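Local coordinates for diguanylate cyclase (Xanthomonas campestris pv. campestris, PDB 5H5O), which binds cyclic GMP through its cyclic nucleotide-binding domain, the part modelled here, and probably makes cyclic di-GMP from GTP with its GGDEF domain, at the interface of chains A and B. Coordinates in Å, arbitrary orientation; residue numbers count along the deposited sequence, not the author numbering. Chains: chain A/B, Diguanylate cyclase.

The interface of chains A and B. Residues chain A 69, 72-73, 113-114, 116-117, 120-121; chain B 72-73, 113-114, 117, 120-121.
Two copies of the cyclic nucleotide-binding domain meet along a two-fold axis, helix 106-121 of chain A packing against helix 106-120 of chain B. A:Ile117 and B:Ile117 lie at the centre and, with A:Leu72 and B:Leu72, bury the most surface. The isoleucines touch flank to flank, CG1 of A:Ile117 to CG1 of B:Ile117 at 3.5 Å. In both, CG1 stands anti to the carbonyl carbon (chi1 -72° in A:Ile117). This points the longer branch of A:Ile117 obliquely at the partner helix, while its CG2 methyl turns towards B:Ile73. Beta-branched isoleucine suits this place: one residue covers two directions, and its chi1 has little freedom on a helix.

The CD1 tip of A:Ile117 crosses B:Leu72 obliquely, 3.7 Å from its CD1, and also meets B:Leu113 CD2 at 4.0 Å, the two side chains nearly perpendicular. Each isoleucine tip thus abuts two leucines of the partner, one from its long helix and one from its short helix 68-72. Leucine's fork lets A:Leu72 CD1 meet B:Ile117 while CD2 rests on B:Arg114, 4.1 Å from its CG; the arginine's extended chain lays methylenes here, its guanidinium lying further along. One turn before the isoleucines, A:Leu113 and B:Leu113 cross obliquely, CB to CB at 4.1 Å. One turn after them, B:Ile73 CD1 reaches CG2 of compact A:Val121 at 3.6 Å, although A:Val121 and B:Val121 are poorly ordered.

Hydrophobic packing holds the patch, without polar pairing. In the deposited assembly it joins the two nucleotide-binding domains; if this dimer is biological, it may bring together the attached GGDEF domains, which must meet in a diguanylate cyclase.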
loop_
_atom_site.group_PDB
_atom_site.type_symbol
_atom_site.label_atom_id
_atom_site.label_comp_id
_atom_site.label_asym_id
_atom_site.label_seq_id
_atom_site.Cartn_x
_atom_site.Cartn_y
_atom_site.Cartn_z
ATOM N N LEU A 69 3.264 0.986 -8.188
ATOM C CA LEU A 69 2.115 0.118 -8.482
ATOM C C LEU A 69 2.448 -0.916 -9.554
ATOM O O LEU A 69 2.131 -2.103 -9.408
ATOM C CB LEU A 69 0.896 0.934 -8.937
ATOM C CG LEU A 69 0.360 2.002 -7.979
ATOM C CD1 LEU A 69 -0.890 2.667 -8.560
ATOM C CD2 LEU A 69 0.072 1.417 -6.594
ATOM N N LEU A 72 4.727 -3.475 -7.967
ATOM C CA LEU A 72 4.248 -4.313 -6.865
ATOM C C LEU A 72 3.045 -5.203 -7.210
ATOM O O LEU A 72 2.767 -6.196 -6.528
ATOM C CB LEU A 72 3.889 -3.424 -5.683
ATOM C CG LEU A 72 5.090 -2.744 -5.018
ATOM C CD1 LEU A 72 4.658 -1.657 -4.035
ATOM C CD2 LEU A 72 5.975 -3.793 -4.348
ATOM N N ILE A 73 2.332 -4.834 -8.265
ATOM C CA ILE A 73 1.077 -5.471 -8.624
ATOM C C ILE A 73 1.207 -6.091 -10.003
ATOM O O ILE A 73 1.314 -5.384 -10.992
ATOM C CB ILE A 73 -0.027 -4.424 -8.649
ATOM C CG1 ILE A 73 -0.037 -3.677 -7.316
ATOM C CG2 ILE A 73 -1.405 -5.045 -8.932
ATOM C CD1 ILE A 73 -0.872 -2.434 -7.373
ATOM N N LEU A 113 7.300 0.778 1.986
ATOM C CA LEU A 113 5.987 0.298 1.544
ATOM C C LEU A 113 4.863 0.958 2.340
ATOM O O LEU A 113 3.770 1.244 1.833
ATOM C CB LEU A 113 5.905 -1.223 1.697
ATOM C CG LEU A 113 6.739 -2.025 0.703
ATOM C CD1 LEU A 113 6.723 -3.525 1.047
ATOM C CD2 LEU A 113 6.251 -1.794 -0.726
ATOM N N ARG A 114 5.135 1.166 3.613
ATOM C CA ARG A 114 4.218 1.855 4.493
ATOM C C ARG A 114 3.957 3.279 3.989
ATOM O O ARG A 114 2.801 3.700 3.865
ATOM C CB ARG A 114 4.833 1.879 5.886
ATOM C CG ARG A 114 3.942 2.385 6.959
ATOM C CD ARG A 114 4.423 1.842 8.281
ATOM N NE ARG A 114 3.731 2.480 9.387
ATOM C CZ ARG A 114 4.113 2.364 10.652
ATOM N NH1 ARG A 114 5.180 1.629 10.956
ATOM N NH2 ARG A 114 3.431 2.985 11.606
ATOM N N SER A 116 4.382 4.281 0.991
ATOM C CA SER A 116 3.663 4.144 -0.274
ATOM C C SER A 116 2.146 4.070 -0.090
ATOM O O SER A 116 1.388 4.767 -0.775
ATOM C CB SER A 116 4.128 2.885 -1.014
ATOM O OG SER A 116 5.427 3.064 -1.537
ATOM N N ILE A 117 1.710 3.194 0.813
ATOM C CA ILE A 117 0.283 3.020 1.104
ATOM C C ILE A 117 -0.402 4.342 1.465
ATOM O O ILE A 117 -1.463 4.650 0.936
ATOM C CB ILE A 117 0.068 2.012 2.236
ATOM C CG1 ILE A 117 0.363 0.607 1.723
ATOM C CG2 ILE A 117 -1.374 2.079 2.759
ATOM C CD1 ILE A 117 0.678 -0.389 2.829
ATOM N N VAL A 120 -0.697 6.406 -1.701
ATOM C CA VAL A 120 -1.646 5.836 -2.651
ATOM C C VAL A 120 -3.103 5.942 -2.193
ATOM O O VAL A 120 -4.004 6.136 -3.010
ATOM C CB VAL A 120 -1.267 4.383 -2.999
ATOM C CG1 VAL A 120 -2.356 3.710 -3.830
ATOM C CG2 VAL A 120 0.054 4.377 -3.760
ATOM N N VAL A 121 -3.340 5.826 -0.891
ATOM C CA VAL A 121 -4.688 6.021 -0.368
ATOM C C VAL A 121 -5.080 7.489 -0.525
ATOM O O VAL A 121 -6.257 7.819 -0.702
ATOM C CB VAL A 121 -4.813 5.528 1.089
ATOM C CG1 VAL A 121 -6.118 6.007 1.731
ATOM C CG2 VAL A 121 -4.724 4.011 1.114
ATOM N N LEU B 72 -2.444 2.009 9.309
ATOM C CA LEU B 72 -1.227 2.442 8.623
ATOM C C LEU B 72 -1.205 3.934 8.279
ATOM O O LEU B 72 -0.148 4.504 8.016
ATOM C CB LEU B 72 -1.042 1.628 7.340
ATOM C CG LEU B 72 -0.748 0.134 7.488
ATOM C CD1 LEU B 72 -0.929 -0.599 6.166
ATOM C CD2 LEU B 72 0.651 -0.087 8.040
ATOM N N ILE B 73 -2.373 4.560 8.277
ATOM C CA ILE B 73 -2.499 5.947 7.867
ATOM C C ILE B 73 -3.107 6.737 9.014
ATOM O O ILE B 73 -4.242 6.499 9.402
ATOM C CB ILE B 73 -3.405 6.052 6.641
ATOM C CG1 ILE B 73 -2.923 5.088 5.562
ATOM C CG2 ILE B 73 -3.427 7.472 6.083
ATOM C CD1 ILE B 73 -4.012 4.764 4.570
ATOM N N LEU B 113 2.639 -6.116 3.842
ATOM C CA LEU B 113 2.331 -4.787 3.286
ATOM C C LEU B 113 2.167 -4.868 1.774
ATOM O O LEU B 113 1.294 -4.236 1.167
ATOM C CB LEU B 113 3.443 -3.783 3.649
ATOM C CG LEU B 113 3.515 -3.385 5.133
ATOM C CD1 LEU B 113 4.700 -2.440 5.407
ATOM C CD2 LEU B 113 2.193 -2.752 5.625
ATOM N N ARG B 114 3.025 -5.663 1.162
ATOM C CA ARG B 114 2.997 -5.859 -0.273
ATOM C C ARG B 114 1.663 -6.426 -0.747
ATOM O O ARG B 114 1.049 -5.908 -1.689
ATOM C CB ARG B 114 4.133 -6.797 -0.651
ATOM C CG ARG B 114 4.456 -6.839 -2.108
ATOM C CD ARG B 114 5.850 -7.397 -2.280
ATOM N NE ARG B 114 6.102 -7.789 -3.656
ATOM C CZ ARG B 114 7.215 -8.393 -4.053
ATOM N NH1 ARG B 114 8.167 -8.669 -3.166
ATOM N NH2 ARG B 114 7.373 -8.720 -5.330
ATOM N N ILE B 117 -1.108 -3.854 -0.519
ATOM C CA ILE B 117 -1.150 -2.913 -1.632
ATOM C C ILE B 117 -1.883 -3.520 -2.818
ATOM O O ILE B 117 -2.729 -2.870 -3.415
ATOM C CB ILE B 117 0.249 -2.480 -2.051
ATOM C CG1 ILE B 117 0.841 -1.596 -0.963
ATOM C CG2 ILE B 117 0.201 -1.724 -3.394
ATOM C CD1 ILE B 117 2.288 -1.177 -1.225
ATOM N N VAL B 120 -5.594 -3.442 -1.921
ATOM C CA VAL B 120 -6.154 -2.088 -1.870
ATOM C C VAL B 120 -6.282 -1.388 -3.237
ATOM O O VAL B 120 -7.102 -0.481 -3.415
ATOM C CB VAL B 120 -5.394 -1.236 -0.833
ATOM C CG1 VAL B 120 -5.824 0.229 -0.872
ATOM C CG2 VAL B 120 -5.642 -1.815 0.549
ATOM N N VAL B 121 -5.504 -1.829 -4.215
ATOM C CA VAL B 121 -5.679 -1.326 -5.571
ATOM C C VAL B 121 -6.549 -2.330 -6.325
ATOM O O VAL B 121 -6.159 -2.833 -7.380
ATOM C CB VAL B 121 -4.315 -1.088 -6.276
ATOM C CG1 VAL B 121 -4.488 -0.295 -7.582
ATOM C CG2 VAL B 121 -3.368 -0.341 -5.342
#